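PDB 5JWC: NADH dehydrogenase, putative from Plasmodium falciparum, which probably passes electrons from NADH through its bound FAD to ubiquinone, as a type II NADH dehydrogenase, and binds the antimalarial inhibitor RYL-552. Local coordinates for residues A[384-387]-A[392-395]; A[360-365]-A[370-375]; A[173-178]-A[187-192]. All blocks are in the same frame, centred on the assembly; numbering follows the deposited sequence.

Interaction 1. Residues A[384-387]-A[392-395]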
# COMPACT_ATOMS: atom_id res chain seq x y z
N PRO A 384 -37.32 14.23 -21.05
CA PRO A 384 -36.52 13.02 -21.32
C PRO A 384 -37.37 11.74 -21.32
O PRO A 384 -36.98 10.75 -21.93
CB PRO A 384 -35.50 13.01 -20.17
CG PRO A 384 -36.17 13.75 -19.06
CD PRO A 384 -36.98 14.85 -19.75
N GLN A 385 -38.52 11.77 -20.65
CA GLN A 385 -39.36 10.59 -20.56
C GLN A 385 -39.99 10.20 -21.92
O GLN A 385 -40.53 9.11 -22.06
CB GLN A 385 -40.43 10.76 -19.47
CG GLN A 385 -41.42 11.89 -19.68
CD GLN A 385 -40.94 13.21 -19.10
OE1 GLN A 385 -39.82 13.65 -19.38
NE2 GLN A 385 -41.79 13.86 -18.31
N LEU A 386 -39.90 11.07 -22.92
CA LEU A 386 -40.38 10.76 -24.27
C LEU A 386 -39.35 10.04 -25.11
O LEU A 386 -39.62 9.65 -26.25
CB LEU A 386 -40.80 12.04 -25.02
CG LEU A 386 -42.09 12.69 -24.58
CD1 LEU A 386 -42.33 13.99 -25.35
CD2 LEU A 386 -43.24 11.73 -24.81
N SER A 387 -38.14 9.91 -24.56
CA SER A 387 -37.07 9.24 -25.27
C SER A 387 -37.47 7.81 -25.62
O SER A 387 -38.14 7.13 -24.83
CB SER A 387 -35.79 9.23 -24.42
OG SER A 387 -34.77 8.48 -25.05
N ASP A 392 -41.54 2.82 -24.52
CA ASP A 392 -41.68 1.89 -25.64
C ASP A 392 -42.90 2.27 -26.47
O ASP A 392 -44.03 1.91 -26.13
CB ASP A 392 -41.83 0.46 -25.12
CG ASP A 392 -41.60 -0.59 -26.19
OD1 ASP A 392 -41.66 -0.26 -27.40
OD2 ASP A 392 -41.36 -1.76 -25.83
N TYR A 393 -42.67 3.00 -27.56
CA TYR A 393 -43.77 3.45 -28.43
C TYR A 393 -44.49 2.30 -29.14
O TYR A 393 -45.70 2.35 -29.33
CB TYR A 393 -43.26 4.45 -29.46
CG TYR A 393 -42.93 5.81 -28.88
CD1 TYR A 393 -43.88 6.83 -28.88
CD2 TYR A 393 -41.69 6.06 -28.30
CE1 TYR A 393 -43.59 8.07 -28.35
CE2 TYR A 393 -41.39 7.30 -27.76
CZ TYR A 393 -42.34 8.30 -27.79
OH TYR A 393 -42.06 9.53 -27.26
N GLU A 394 -43.75 1.26 -29.53
CA GLU A 394 -44.37 0.13 -30.24
C GLU A 394 -45.27 -0.71 -29.33
O GLU A 394 -46.32 -1.18 -29.77
CB GLU A 394 -43.32 -0.76 -30.91
CG GLU A 394 -42.65 -0.14 -32.15
CD GLU A 394 -41.83 1.11 -31.85
OE1 GLU A 394 -40.79 1.00 -31.16
OE2 GLU A 394 -42.22 2.21 -32.32
N LYS A 395 -44.90 -0.89 -28.07
CA LYS A 395 -45.73 -1.68 -27.17
C LYS A 395 -46.85 -0.86 -26.52
O LYS A 395 -47.66 -1.40 -25.78
CB LYS A 395 -44.87 -2.35 -26.10
CG LYS A 395 -43.93 -3.39 -26.69
CD LYS A 395 -43.30 -4.27 -25.63
CE LYS A 395 -42.30 -5.24 -26.25
NZ LYS A 395 -41.81 -6.21 -25.23
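Tyr393 reaches across to the backbone of Leu386, and that meeting closes a loop of the helical insertion domain, between helix 376-380 and helix 403-416. The Leu386 side lies on a short 3-10 turn, 384-386, where Ser387 N bonds back to Pro384 O. The contact rests largely on one hydrogen bond: the phenol OH of Tyr393 donates to Leu386 O at 2.6 Å. The donor sits in the carbonyl plane on a lone pair, with a C=O...donor angle of 125°. Leu386 O also approaches the ring at its edge, in the ring plane, 3.3 Å from Tyr393 CE2. A second donor, Gln376 NE2, grips the same carbonyl, so this buried oxygen takes two hydrogen bonds.

The leucine side chain meets only the hydroxyl end of the tyrosine. With CG anti to the carbonyl carbon (chi1 -73°), the side chain lies alongside the hydroxyl, CD2 3.5 Å from Tyr393 OH; the leucine side chain also packs on Leu351, Leu379 and Ile413. Ser387 adds little, its O lying 4.4 Å from Tyr393 CE2, while its hydroxyl pairs with Ser389 OG. Trp391 also meets the tyrosine ring edge-to-face, a contact that should help to fix how the phenol is turned. On the leucine side, the CB of Leu386 also comes within 3.6 Å of Tyr393 OH.

Interaction 2. Residues A[360-365]-A[370-375]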
# COMPACT_ATOMS: atom_id res chain seq x y z
N LYS A 360 -50.77 21.35 -29.59
CA LYS A 360 -50.47 22.35 -30.62
C LYS A 360 -49.22 21.99 -31.42
O LYS A 360 -49.21 22.13 -32.64
CB LYS A 360 -50.31 23.74 -29.98
CG LYS A 360 -51.54 24.21 -29.22
CD LYS A 360 -51.43 25.66 -28.79
CE LYS A 360 -52.41 25.96 -27.65
NZ LYS A 360 -52.27 27.36 -27.15
N ILE A 361 -48.18 21.54 -30.74
CA ILE A 361 -46.93 21.13 -31.39
C ILE A 361 -47.14 20.00 -32.41
O ILE A 361 -46.50 19.97 -33.47
CB ILE A 361 -45.89 20.69 -30.33
CG1 ILE A 361 -45.45 21.90 -29.49
CG2 ILE A 361 -44.67 20.05 -30.98
CD1 ILE A 361 -44.53 21.53 -28.35
N LEU A 362 -48.04 19.08 -32.09
CA LEU A 362 -48.30 17.91 -32.93
C LEU A 362 -48.86 18.28 -34.31
O LEU A 362 -49.72 19.15 -34.45
CB LEU A 362 -49.22 16.92 -32.22
CG LEU A 362 -48.58 16.28 -30.98
CD1 LEU A 362 -49.33 15.01 -30.56
CD2 LEU A 362 -47.09 15.99 -31.20
N THR A 363 -48.30 17.62 -35.33
CA THR A 363 -48.64 17.87 -36.73
C THR A 363 -49.86 17.07 -37.19
O THR A 363 -49.92 15.85 -37.08
CB THR A 363 -47.41 17.53 -37.64
OG1 THR A 363 -46.58 18.69 -37.78
CG2 THR A 363 -47.84 17.07 -39.03
N GLY A 364 -50.86 17.82 -37.67
CA GLY A 364 -52.12 17.28 -38.14
C GLY A 364 -53.15 17.52 -37.04
O GLY A 364 -52.85 18.24 -36.08
N ASN A 365 -54.35 16.95 -37.17
CA ASN A 365 -55.41 17.15 -36.18
C ASN A 365 -55.69 15.93 -35.31
O ASN A 365 -56.49 16.01 -34.37
CB ASN A 365 -56.70 17.62 -36.85
CG ASN A 365 -56.56 18.96 -37.55
OD1 ASN A 365 -56.27 19.03 -38.74
ND2 ASN A 365 -56.77 20.04 -36.80
N GLU A 370 -48.42 7.71 -32.68
CA GLU A 370 -47.48 7.84 -33.78
C GLU A 370 -47.19 9.30 -34.08
O GLU A 370 -46.07 9.66 -34.46
CB GLU A 370 -48.01 7.14 -35.04
CG GLU A 370 -46.92 6.90 -36.06
CD GLU A 370 -45.79 6.05 -35.51
OE1 GLU A 370 -44.63 6.30 -35.89
OE2 GLU A 370 -46.06 5.13 -34.69
N ALA A 371 -48.21 10.14 -33.91
CA ALA A 371 -48.04 11.58 -34.08
C ALA A 371 -47.05 12.11 -33.04
O ALA A 371 -46.15 12.87 -33.37
CB ALA A 371 -49.38 12.29 -33.97
N LEU A 372 -47.23 11.69 -31.79
CA LEU A 372 -46.31 12.07 -30.72
C LEU A 372 -44.90 11.60 -31.04
O LEU A 372 -43.94 12.35 -30.90
CB LEU A 372 -46.77 11.49 -29.39
CG LEU A 372 -45.94 11.78 -28.14
CD1 LEU A 372 -45.87 13.28 -27.85
CD2 LEU A 372 -46.51 11.02 -26.93
N LYS A 373 -44.76 10.36 -31.51
CA LYS A 373 -43.44 9.81 -31.80
C LYS A 373 -42.76 10.56 -32.94
O LYS A 373 -41.53 10.58 -33.04
CB LYS A 373 -43.52 8.32 -32.12
CG LYS A 373 -42.18 7.62 -32.07
CD LYS A 373 -42.24 6.23 -32.70
CE LYS A 373 -40.87 5.56 -32.64
NZ LYS A 373 -40.85 4.24 -33.33
N LEU A 374 -43.55 11.19 -33.80
CA LEU A 374 -43.00 11.96 -34.90
C LEU A 374 -42.34 13.26 -34.43
O LEU A 374 -41.44 13.76 -35.09
CB LEU A 374 -44.09 12.26 -35.94
CG LEU A 374 -44.34 11.11 -36.93
CD1 LEU A 374 -45.54 11.38 -37.83
CD2 LEU A 374 -43.10 10.88 -37.77
N LYS A 375 -42.76 13.80 -33.29
CA LYS A 375 -42.14 15.01 -32.74
C LYS A 375 -41.21 14.67 -31.58
O LYS A 375 -40.82 15.53 -30.78
CB LYS A 375 -43.20 16.01 -32.27
CG LYS A 375 -44.09 16.56 -33.38
CD LYS A 375 -43.26 17.25 -34.45
CE LYS A 375 -44.11 17.68 -35.63
NZ LYS A 375 -44.25 16.59 -36.63
O HOH W 1 -46.71 14.92 -35.26
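Leu362 and Lys375 run past each other in opposite directions, and their aliphatic parts carry most of this contact between the end of helix 355-361 and helix 369-374 in the insertion domain. CD2 of Leu362 touches Lys375 CG at 3.8 Å and also lies 3.9 Å from Ala371 O. Its other branch, CD1, faces the methyl of Ala371, so the leucine end spans the flank of the helix. Ile361 adds a looser touch, its CG2 4.3 Å from Lys375 CG.

Farther along, Lys375 bends at chi2 (-58°) and again at chi4 (-87°). These kinks bring its end across Thr363 at about a right angle, with CE 3.4 Å from Thr363 OG1.

A water lies between the two backbones. It accepts from Thr363 N at 3.1 Å, donates to Ala371 O at 2.8 Å, and takes a weak bond from Lys375 NZ.

Beyond this shell, Phe406 of helix 403-416 packs on Leu362, and Leu372 turns its side chain to Tyr409, Leu410 and Ile413 of the same helix. Thr368 OG1 bonds to Ala371 N, and Lys375 itself stands at the N-cap position of helix 376-380. The lysine thus serves two chemistries: its methylenes pack as a hydrophobic chain, while its ammonium, probably charged, adds only a weak bond to the water that joins the backbone of Thr363 to that of Ala371.

Interaction 3. Residues A[173-178]-A[187-192]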
# COMPACT_ATOMS: atom_id res chain seq x y z
N GLU A 173 -2.16 -17.30 7.12
CA GLU A 173 -0.99 -17.49 7.98
C GLU A 173 -1.41 -18.10 9.33
O GLU A 173 -0.76 -19.01 9.83
CB GLU A 173 -0.24 -16.18 8.20
CG GLU A 173 0.65 -15.77 7.00
CD GLU A 173 1.74 -16.80 6.64
OE1 GLU A 173 2.21 -16.79 5.48
OE2 GLU A 173 2.13 -17.61 7.51
N LYS A 174 -2.51 -17.61 9.89
CA LYS A 174 -2.99 -18.13 11.16
C LYS A 174 -3.27 -19.63 11.09
O LYS A 174 -2.95 -20.38 12.02
CB LYS A 174 -4.24 -17.37 11.59
CG LYS A 174 -4.84 -17.86 12.88
CD LYS A 174 -6.10 -17.08 13.23
CE LYS A 174 -6.71 -17.56 14.55
NZ LYS A 174 -7.87 -16.72 14.99
N CYS A 175 -3.83 -20.08 9.97
CA CYS A 175 -4.19 -21.50 9.79
C CYS A 175 -3.02 -22.40 9.41
O CYS A 175 -3.20 -23.61 9.27
CB CYS A 175 -5.28 -21.64 8.73
SG CYS A 175 -6.85 -20.98 9.27
N THR A 176 -1.84 -21.83 9.24
CA THR A 176 -0.65 -22.62 8.97
C THR A 176 0.05 -22.98 10.31
O THR A 176 0.93 -23.82 10.35
CB THR A 176 0.30 -21.86 8.00
OG1 THR A 176 -0.38 -21.67 6.75
CG2 THR A 176 1.58 -22.64 7.71
N LEU A 177 -0.38 -22.35 11.40
CA LEU A 177 0.19 -22.62 12.73
C LEU A 177 -0.21 -24.01 13.26
O LEU A 177 -1.26 -24.53 12.91
CB LEU A 177 -0.24 -21.55 13.71
CG LEU A 177 0.18 -20.14 13.27
CD1 LEU A 177 -0.23 -19.11 14.33
CD2 LEU A 177 1.69 -20.09 12.99
N PRO A 178 0.65 -24.60 14.11
CA PRO A 178 0.38 -25.99 14.55
C PRO A 178 -0.71 -26.10 15.62
O PRO A 178 -1.22 -27.19 15.88
CB PRO A 178 1.74 -26.44 15.10
CG PRO A 178 2.38 -25.17 15.60
CD PRO A 178 1.93 -24.09 14.64
N LYS A 187 -13.65 -23.79 9.39
CA LYS A 187 -14.48 -22.66 9.78
C LYS A 187 -13.81 -21.33 9.45
O LYS A 187 -14.45 -20.42 8.92
CB LYS A 187 -14.82 -22.72 11.26
CG LYS A 187 -15.66 -23.93 11.67
CD LYS A 187 -16.26 -23.71 13.05
CE LYS A 187 -16.85 -24.99 13.62
NZ LYS A 187 -17.37 -24.77 15.01
N MET A 188 -12.53 -21.23 9.77
CA MET A 188 -11.80 -19.98 9.56
C MET A 188 -11.54 -19.70 8.09
O MET A 188 -11.45 -18.54 7.68
CB MET A 188 -10.47 -20.00 10.31
CG MET A 188 -10.56 -19.47 11.73
SD MET A 188 -8.94 -19.53 12.54
CE MET A 188 -8.79 -21.28 12.86
N LEU A 189 -11.40 -20.74 7.28
CA LEU A 189 -11.07 -20.55 5.87
C LEU A 189 -12.33 -20.54 5.00
O LEU A 189 -12.27 -20.77 3.80
CB LEU A 189 -10.09 -21.64 5.42
CG LEU A 189 -8.74 -21.53 6.13
CD1 LEU A 189 -7.93 -22.82 6.02
CD2 LEU A 189 -7.96 -20.38 5.50
N HIS A 190 -13.47 -20.24 5.60
CA HIS A 190 -14.68 -20.10 4.81
C HIS A 190 -14.92 -18.63 4.51
O HIS A 190 -15.14 -17.84 5.42
CB HIS A 190 -15.89 -20.72 5.53
CG HIS A 190 -17.17 -20.48 4.80
ND1 HIS A 190 -18.31 -20.02 5.44
CD2 HIS A 190 -17.50 -20.59 3.49
CE1 HIS A 190 -19.29 -19.89 4.54
NE2 HIS A 190 -18.81 -20.23 3.36
N VAL A 191 -14.87 -18.27 3.24
CA VAL A 191 -15.13 -16.89 2.84
C VAL A 191 -16.56 -16.84 2.32
O VAL A 191 -16.96 -17.67 1.50
CB VAL A 191 -14.14 -16.40 1.77
CG1 VAL A 191 -14.46 -14.94 1.39
CG2 VAL A 191 -12.69 -16.52 2.28
N ALA A 192 -17.32 -15.90 2.84
CA ALA A 192 -18.71 -15.71 2.46
C ALA A 192 -18.88 -14.33 1.88
O ALA A 192 -18.46 -13.34 2.49
CB ALA A 192 -19.63 -15.90 3.66
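Cys175 sends its sulfur into the corner made by Met188 and Leu189, where helix 158-174 ends and helix 182-188 gives way to strand 190-194. That strand is the middle one of a five-stranded parallel sheet of Rossmann type, consistent with the second nucleotide-binding fold of this oxidoreductase family, where NADH probably binds.

The apolar packing centres on the thiol. Cys175 SG lies 3.7 Å from Leu189 CG, the branch point, with the two methyls only slightly farther off. Met188 comes at the same sulfur with its CB at 3.9 Å, and a bend at chi3 (-75°) brings its terminal CE back to 4.1 Å from Cys175 SG. The thiol points this way because SG is anti to the carbonyl carbon of Cys175 (chi1 -69°). Ile222 of helix 220-223 packs on both Cys175 and Leu189, and Ile171 and Leu172 of helix 158-174 rest on Leu189.

Backbone bonds shape the two ends that meet. A type I turn runs from Lys174 to Leu177, closed by Leu177 N to Lys174 O at 3.3 Å, while Leu189 already joins the neighbouring strand through Ser227.

The charged contacts lead to the dimer partner: Lys174 NZ forms a salt bridge with Glu121 of the second subunit, and Glu173 one with Arg87 of that subunit. On its way to Glu121 the extended lysine chain crosses the Met188 side chain at about a right angle, with Lys174 CE 3.6 Å from Met188 SD.

Overall arrangement
Along the chain interaction 3 comes first, then interaction 2, then interaction 1, each closing before the next opens. Interactions 1 and 2 are neighbours in the helical insertion domain, their centres 14 Å apart. They touch directly: Glu394 forms a salt bridge with Lys373, Tyr393 packs on Lys373, and Leu386 meets Leu372, so the loop after helix 376-380 lies against helix 369-374. Interaction 3 belongs to the oxidoreductase region, on the opposite side of the chain's centre, with centres 54 Å from interaction 1 and 68 Å from interaction 2. Two contacts thus lie within the insertion, while the third joins helix ends beside a Rossmann-type sheet at the subunit interface.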